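Local coordinates for cell wall binding protein cwp8 (Peptoclostridium difficile, PDB 5J6Q), which probably anchors itself non-covalently in the clostridial cell wall through its three CWB2 domains, as a cell wall protein associated with the S-layer, at residues K504-Y509 with P546-T551; E552-S557 with E585-K590. All coordinates share one frame; numbering follows the deposited sequence.

Contact 1: K504-Y509 with P546-T551; sequences KVINKY and PIVLTT
Ile-506, projecting from helix 498-509, lies across Pro-546 and Val-548 at the start of edge strand 547-549. Ile-506 CG1 meets CB of the Pro-546 ring at 4.0 Å, the two groups crossing nearly at right angles. One carbon further out, CD1 of Ile-506 reaches CG2 of Val-548 at 3.8 Å and is slightly farther from the valine CA. The first torsion (chi1 -72°) sets CG1 beside the backbone N of Ile-506, and this turns the longer branch, not CG2, onto the strand. All the packing is thus done by one isoleucine arm; no hydrogen bond joins the two segments. Val-561 of helix 556-565 also touches Ile-506. By contrast, the helix is solvent-exposed at Lys-504 and Lys-508, whose chains lead away from the strand; Lys-508 forms a salt bridge with Glu-491. A polar link comes one turn earlier on helix 498-509, where Asn-502 OD1 accepts the N-H of Leu-549 and its ND2 donates to the carbonyl of Ile-547. With only carbon meeting carbon between the two segments, the contact itself sets little direction; the Asn-502 bonds to the strand's backbone probably fix how helix and strand lie against each other.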
loop_
_atom_site.group_PDB
_atom_site.type_symbol
_atom_site.label_atom_id
_atom_site.label_comp_id
_atom_site.label_asym_id
_atom_site.label_seq_id
_atom_site.Cartn_x
_atom_site.Cartn_y
_atom_site.Cartn_z
ATOM N N LYS A 504 -26.076 -16.232 15.814
ATOM C CA LYS A 504 -27.589 -16.302 15.665
ATOM C C LYS A 504 -28.246 -15.069 15.089
ATOM O O LYS A 504 -29.205 -15.214 14.300
ATOM C CB LYS A 504 -28.247 -16.670 17.012
ATOM C CG LYS A 504 -27.829 -18.109 17.372
ATOM C CD LYS A 504 -28.094 -18.516 18.838
ATOM C CE LYS A 504 -28.509 -20.002 18.888
ATOM N NZ LYS A 504 -29.329 -20.243 20.130
ATOM N N VAL A 505 -27.760 -13.814 15.432
ATOM C CA VAL A 505 -28.356 -12.615 14.821
ATOM C C VAL A 505 -28.130 -12.651 13.284
ATOM O O VAL A 505 -29.066 -12.344 12.481
ATOM C CB VAL A 505 -27.629 -11.392 15.457
ATOM C CG1 VAL A 505 -27.977 -10.052 14.721
ATOM C CG2 VAL A 505 -28.077 -11.264 16.886
ATOM N N ILE A 506 -26.876 -12.991 12.883
ATOM C CA ILE A 506 -26.548 -13.041 11.470
ATOM C C ILE A 506 -27.430 -14.122 10.784
ATOM O O ILE A 506 -27.989 -13.877 9.701
ATOM C CB ILE A 506 -25.033 -13.306 11.209
ATOM C CG1 ILE A 506 -24.115 -12.078 11.548
ATOM C CG2 ILE A 506 -24.908 -13.628 9.707
ATOM C CD1 ILE A 506 -22.629 -12.484 12.020
ATOM N N ASN A 507 -27.618 -15.304 11.440
ATOM C CA ASN A 507 -28.405 -16.370 10.762
ATOM C C ASN A 507 -29.860 -15.944 10.584
ATOM O O ASN A 507 -30.507 -16.285 9.613
ATOM C CB ASN A 507 -28.374 -17.617 11.586
ATOM C CG ASN A 507 -29.058 -18.875 11.021
ATOM O OD1 ASN A 507 -28.804 -19.347 9.894
ATOM N ND2 ASN A 507 -29.878 -19.529 11.790
ATOM N N LYS A 508 -30.349 -15.207 11.515
ATOM C CA LYS A 508 -31.736 -14.835 11.452
ATOM C C LYS A 508 -32.060 -13.671 10.551
ATOM O O LYS A 508 -33.056 -13.724 9.841
ATOM C CB LYS A 508 -32.253 -14.502 12.848
ATOM C CG LYS A 508 -33.763 -14.149 12.771
ATOM C CD LYS A 508 -34.408 -13.999 14.255
ATOM C CE LYS A 508 -35.834 -13.510 14.064
ATOM N NZ LYS A 508 -36.786 -14.370 14.786
ATOM N N TYR A 509 -31.233 -12.658 10.519
ATOM C CA TYR A 509 -31.638 -11.521 9.758
ATOM C C TYR A 509 -30.914 -11.171 8.488
ATOM O O TYR A 509 -31.371 -10.190 7.889
ATOM C CB TYR A 509 -31.429 -10.304 10.641
ATOM C CG TYR A 509 -32.322 -10.310 11.868
ATOM C CD1 TYR A 509 -31.777 -10.386 13.144
ATOM C CD2 TYR A 509 -33.696 -10.167 11.756
ATOM C CE1 TYR A 509 -32.575 -10.305 14.281
ATOM C CE2 TYR A 509 -34.511 -10.060 12.888
ATOM C CZ TYR A 509 -33.943 -10.123 14.142
ATOM O OH TYR A 509 -34.712 -9.967 15.252
ATOM N N PRO A 546 -24.696 -6.867 8.130
ATOM C CA PRO A 546 -24.404 -7.189 9.544
ATOM C C PRO A 546 -22.902 -6.795 10.010
ATOM O O PRO A 546 -22.025 -6.510 9.203
ATOM C CB PRO A 546 -24.544 -8.697 9.551
ATOM C CG PRO A 546 -23.816 -9.066 8.249
ATOM C CD PRO A 546 -24.556 -8.064 7.269
ATOM N N ILE A 547 -22.673 -6.837 11.330
ATOM C CA ILE A 547 -21.370 -6.590 11.869
ATOM C C ILE A 547 -20.949 -7.964 12.456
ATOM O O ILE A 547 -21.596 -8.460 13.353
ATOM C CB ILE A 547 -21.334 -5.496 12.945
ATOM C CG1 ILE A 547 -21.646 -4.141 12.300
ATOM C CG2 ILE A 547 -19.816 -5.472 13.631
ATOM C CD1 ILE A 547 -21.726 -2.927 13.293
ATOM N N VAL A 548 -19.955 -8.601 11.877
ATOM C CA VAL A 548 -19.468 -9.845 12.461
ATOM C C VAL A 548 -18.563 -9.376 13.677
ATOM O O VAL A 548 -17.674 -8.545 13.471
ATOM C CB VAL A 548 -18.615 -10.549 11.366
ATOM C CG1 VAL A 548 -17.788 -11.762 11.947
ATOM C CG2 VAL A 548 -19.566 -11.030 10.226
ATOM N N LEU A 549 -18.774 -9.890 14.897
ATOM C CA LEU A 549 -17.874 -9.423 15.990
ATOM C C LEU A 549 -16.796 -10.482 16.232
ATOM O O LEU A 549 -17.061 -11.655 16.630
ATOM C CB LEU A 549 -18.666 -9.233 17.268
ATOM C CG LEU A 549 -19.672 -8.078 17.189
ATOM C CD1 LEU A 549 -20.531 -8.128 18.453
ATOM C CD2 LEU A 549 -18.983 -6.685 16.992
ATOM N N THR A 550 -15.537 -10.063 15.933
ATOM C CA THR A 550 -14.479 -10.968 16.252
ATOM C C THR A 550 -13.146 -10.205 16.446
ATOM O O THR A 550 -12.940 -9.167 15.797
ATOM C CB THR A 550 -14.265 -12.008 15.129
ATOM O OG1 THR A 550 -13.489 -13.102 15.682
ATOM C CG2 THR A 550 -13.485 -11.452 14.001
ATOM N N THR A 551 -12.255 -10.738 17.335
ATOM C CA THR A 551 -10.906 -10.137 17.426
ATOM C C THR A 551 -9.911 -11.105 16.866
ATOM O O THR A 551 -9.065 -10.754 16.070
ATOM C CB THR A 551 -10.524 -9.777 18.890
ATOM O OG1 THR A 551 -11.529 -8.923 19.381
ATOM C CG2 THR A 551 -9.158 -9.011 18.948
#

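Contact 2: E552-S557 with E585-K590; sequences EELSKS and EKIAEK. With SO4 (sulfate ion), chain B.
Leu-554 is turned onto helix 581-590 by a first torsion (chi1 -67°) that places CG beside its own backbone N, and Ile-587 holds CG1 in the equivalent position to meet it. CD1 of Leu-554 lies 3.9 Å from Ile-587 CG1, and the leucine's second methyl, CD2, approaches the same carbon at 4.2 Å, so the fork of the leucine straddles one methylene. The two side chains cross at about a right angle. The same methyl, CD1 of Leu-554, also touches CG of Lys-586 at 4.0 Å, using only the aliphatic root of that chain. Beyond CG the lysine bends sharply (chi2 28°) and carries its ammonium away from the leucine to Glu-589, one turn along the same helix. There Lys-586 NZ bonds Glu-589 OE1 at 2.7 Å, on the syn side of the carboxylate but somewhat out of its plane; this salt bridge should help to hold the lysine in its bent form. Just after Leu-554 the chain enters helix 556-565. Ser-555 is the N-cap, and its backbone N is bonded to the side chain of Gln-558. A sulfate, probably from the crystallisation liquor, sits over this helix start: Lys-556 N donates to its O2 at 3.2 Å, almost in line (171°), and Ser-557 N to its O4 at 3.0 Å. The Lys-556 chain, bent near its end, runs alongside the ion. The positive end of the helix dipole and the lysine charge would both favour an anion here. Ser-557 OG is meanwhile tied to Asp-500 of helix 498-509. The arrangement is that of a parallel alpha/beta fold: the loop after a strand packs on a neighbouring helix and leads into the next, whose N-terminal N-H groups bind an anion, as is common there.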
loop_
_atom_site.group_PDB
_atom_site.type_symbol
_atom_site.label_atom_id
_atom_site.label_comp_id
_atom_site.label_asym_id
_atom_site.label_seq_id
_atom_site.Cartn_x
_atom_site.Cartn_y
_atom_site.Cartn_z
ATOM N N GLU A 552 -9.975 -12.356 17.322
ATOM C CA GLU A 552 -9.083 -13.343 16.809
ATOM C C GLU A 552 -9.918 -14.140 15.750
ATOM O O GLU A 552 -10.811 -13.548 15.084
ATOM C CB GLU A 552 -8.528 -14.273 17.913
ATOM C CG GLU A 552 -8.476 -13.598 19.281
ATOM C CD GLU A 552 -7.078 -13.624 19.884
ATOM O OE1 GLU A 552 -6.877 -14.319 20.909
ATOM O OE2 GLU A 552 -6.197 -12.946 19.332
ATOM N N GLU A 553 -9.636 -15.416 15.547
ATOM C CA GLU A 553 -10.434 -16.145 14.539
ATOM C C GLU A 553 -11.902 -16.325 14.907
ATOM O O GLU A 553 -12.332 -16.310 16.060
ATOM C CB GLU A 553 -9.794 -17.552 14.198
ATOM C CG GLU A 553 -9.908 -18.576 15.340
ATOM C CD GLU A 553 -9.726 -20.049 14.861
ATOM O OE1 GLU A 553 -9.922 -20.972 15.692
ATOM O OE2 GLU A 553 -9.393 -20.291 13.653
ATOM N N LEU A 554 -12.707 -16.481 13.857
ATOM C CA LEU A 554 -14.149 -16.745 13.997
ATOM C C LEU A 554 -14.477 -17.953 14.757
ATOM O O LEU A 554 -13.744 -18.917 14.714
ATOM C CB LEU A 554 -14.765 -17.044 12.633
ATOM C CG LEU A 554 -14.804 -15.914 11.638
ATOM C CD1 LEU A 554 -15.627 -16.329 10.373
ATOM C CD2 LEU A 554 -15.426 -14.771 12.247
ATOM N N SER A 555 -15.561 -17.925 15.481
ATOM C CA SER A 555 -15.968 -19.198 15.984
ATOM C C SER A 555 -16.488 -20.059 14.817
ATOM O O SER A 555 -16.813 -19.531 13.715
ATOM C CB SER A 555 -17.106 -19.043 16.996
ATOM O OG SER A 555 -18.364 -18.721 16.397
ATOM N N LYS A 556 -16.596 -21.379 15.082
ATOM C CA LYS A 556 -17.178 -22.306 14.155
ATOM C C LYS A 556 -18.613 -21.905 13.910
ATOM O O LYS A 556 -19.039 -21.888 12.716
ATOM C CB LYS A 556 -17.074 -23.763 14.731
ATOM C CG LYS A 556 -15.708 -24.362 14.416
ATOM C CD LYS A 556 -15.687 -25.894 14.573
ATOM C CE LYS A 556 -15.763 -26.328 16.025
ATOM N NZ LYS A 556 -14.449 -26.246 16.725
ATOM N N SER A 557 -19.367 -21.584 14.967
ATOM C CA SER A 557 -20.782 -21.140 14.786
ATOM C C SER A 557 -20.868 -19.905 13.802
ATOM O O SER A 557 -21.743 -19.820 12.922
ATOM C CB SER A 557 -21.393 -20.804 16.150
ATOM O OG SER A 557 -20.655 -19.675 16.637
ATOM N N GLU A 585 -9.426 -13.360 6.596
ATOM C CA GLU A 585 -9.219 -14.271 5.477
ATOM C C GLU A 585 -10.340 -15.306 5.557
ATOM O O GLU A 585 -10.971 -15.563 4.514
ATOM C CB GLU A 585 -7.812 -14.942 5.504
ATOM C CG GLU A 585 -6.721 -13.910 5.228
ATOM C CD GLU A 585 -5.324 -14.487 5.380
ATOM O OE1 GLU A 585 -4.539 -14.281 4.458
ATOM O OE2 GLU A 585 -5.016 -15.120 6.437
ATOM N N LYS A 586 -10.614 -15.800 6.761
ATOM C CA LYS A 586 -11.663 -16.805 7.008
ATOM C C LYS A 586 -12.970 -16.269 6.452
ATOM O O LYS A 586 -13.659 -16.995 5.745
ATOM C CB LYS A 586 -11.843 -17.092 8.544
ATOM C CG LYS A 586 -12.539 -18.470 8.917
ATOM C CD LYS A 586 -12.294 -19.596 7.793
ATOM C CE LYS A 586 -11.167 -20.587 8.150
ATOM N NZ LYS A 586 -10.829 -21.402 6.937
ATOM N N ILE A 587 -13.289 -14.968 6.724
ATOM C CA ILE A 587 -14.537 -14.371 6.319
ATOM C C ILE A 587 -14.587 -14.313 4.781
ATOM O O ILE A 587 -15.585 -14.732 4.166
ATOM C CB ILE A 587 -14.740 -12.949 6.983
ATOM C CG1 ILE A 587 -14.880 -13.023 8.515
ATOM C CG2 ILE A 587 -15.989 -12.312 6.422
ATOM C CD1 ILE A 587 -14.848 -11.627 9.122
ATOM N N ALA A 588 -13.505 -13.790 4.151
ATOM C CA ALA A 588 -13.417 -13.709 2.718
ATOM C C ALA A 588 -13.668 -15.103 2.000
ATOM O O ALA A 588 -14.354 -15.182 0.954
ATOM C CB ALA A 588 -12.022 -13.176 2.331
ATOM N N GLU A 589 -13.075 -16.138 2.550
ATOM C CA GLU A 589 -13.134 -17.484 2.070
ATOM C C GLU A 589 -14.612 -17.966 2.069
ATOM O O GLU A 589 -15.100 -18.331 1.000
ATOM C CB GLU A 589 -12.263 -18.402 2.948
ATOM C CG GLU A 589 -12.304 -19.830 2.461
ATOM C CD GLU A 589 -11.776 -20.856 3.445
ATOM O OE1 GLU A 589 -11.059 -20.513 4.438
ATOM O OE2 GLU A 589 -12.104 -22.041 3.227
ATOM N N LYS A 590 -15.301 -17.946 3.244
ATOM C CA LYS A 590 -16.708 -18.337 3.372
ATOM C C LYS A 590 -17.673 -17.627 2.471
ATOM O O LYS A 590 -18.613 -18.272 1.950
ATOM C CB LYS A 590 -17.142 -18.140 4.808
ATOM C CG LYS A 590 -16.279 -19.001 5.734
ATOM C CD LYS A 590 -16.760 -20.470 5.733
ATOM C CE LYS A 590 -15.647 -21.355 5.231
ATOM N NZ LYS A 590 -15.659 -22.689 5.883
HETATM S S SO4 B . -17.069 -23.018 18.419
HETATM O O1 SO4 B . -17.338 -24.548 18.448
HETATM O O2 SO4 B . -15.687 -22.759 17.777
HETATM O O3 SO4 B . -17.050 -22.520 19.833
HETATM O O4 SO4 B . -18.289 -22.298 17.703
#

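Overall arrangement
Contact 1 closes before contact 2 opens, so the two follow in series along the chain, their centres 12 Å apart; contact 1 and residues 552-557 belong to the last CWB2 range. Strand 547-549 runs through the loop straight into helix 556-565, which joins them. Val-548 ties them together: its CG1 lies 3.8 Å from CD2 of Leu-554 and 4.1 Å from CD1 of Ile-587. Helices 498-509, 556-565 and 581-590 therefore pack about one edge strand of a four-stranded parallel sheet. Strand 286-289, from far earlier in the chain, forms the other edge, so this sheet links distant parts of the sequence within the Toprim-like cell-wall-binding module.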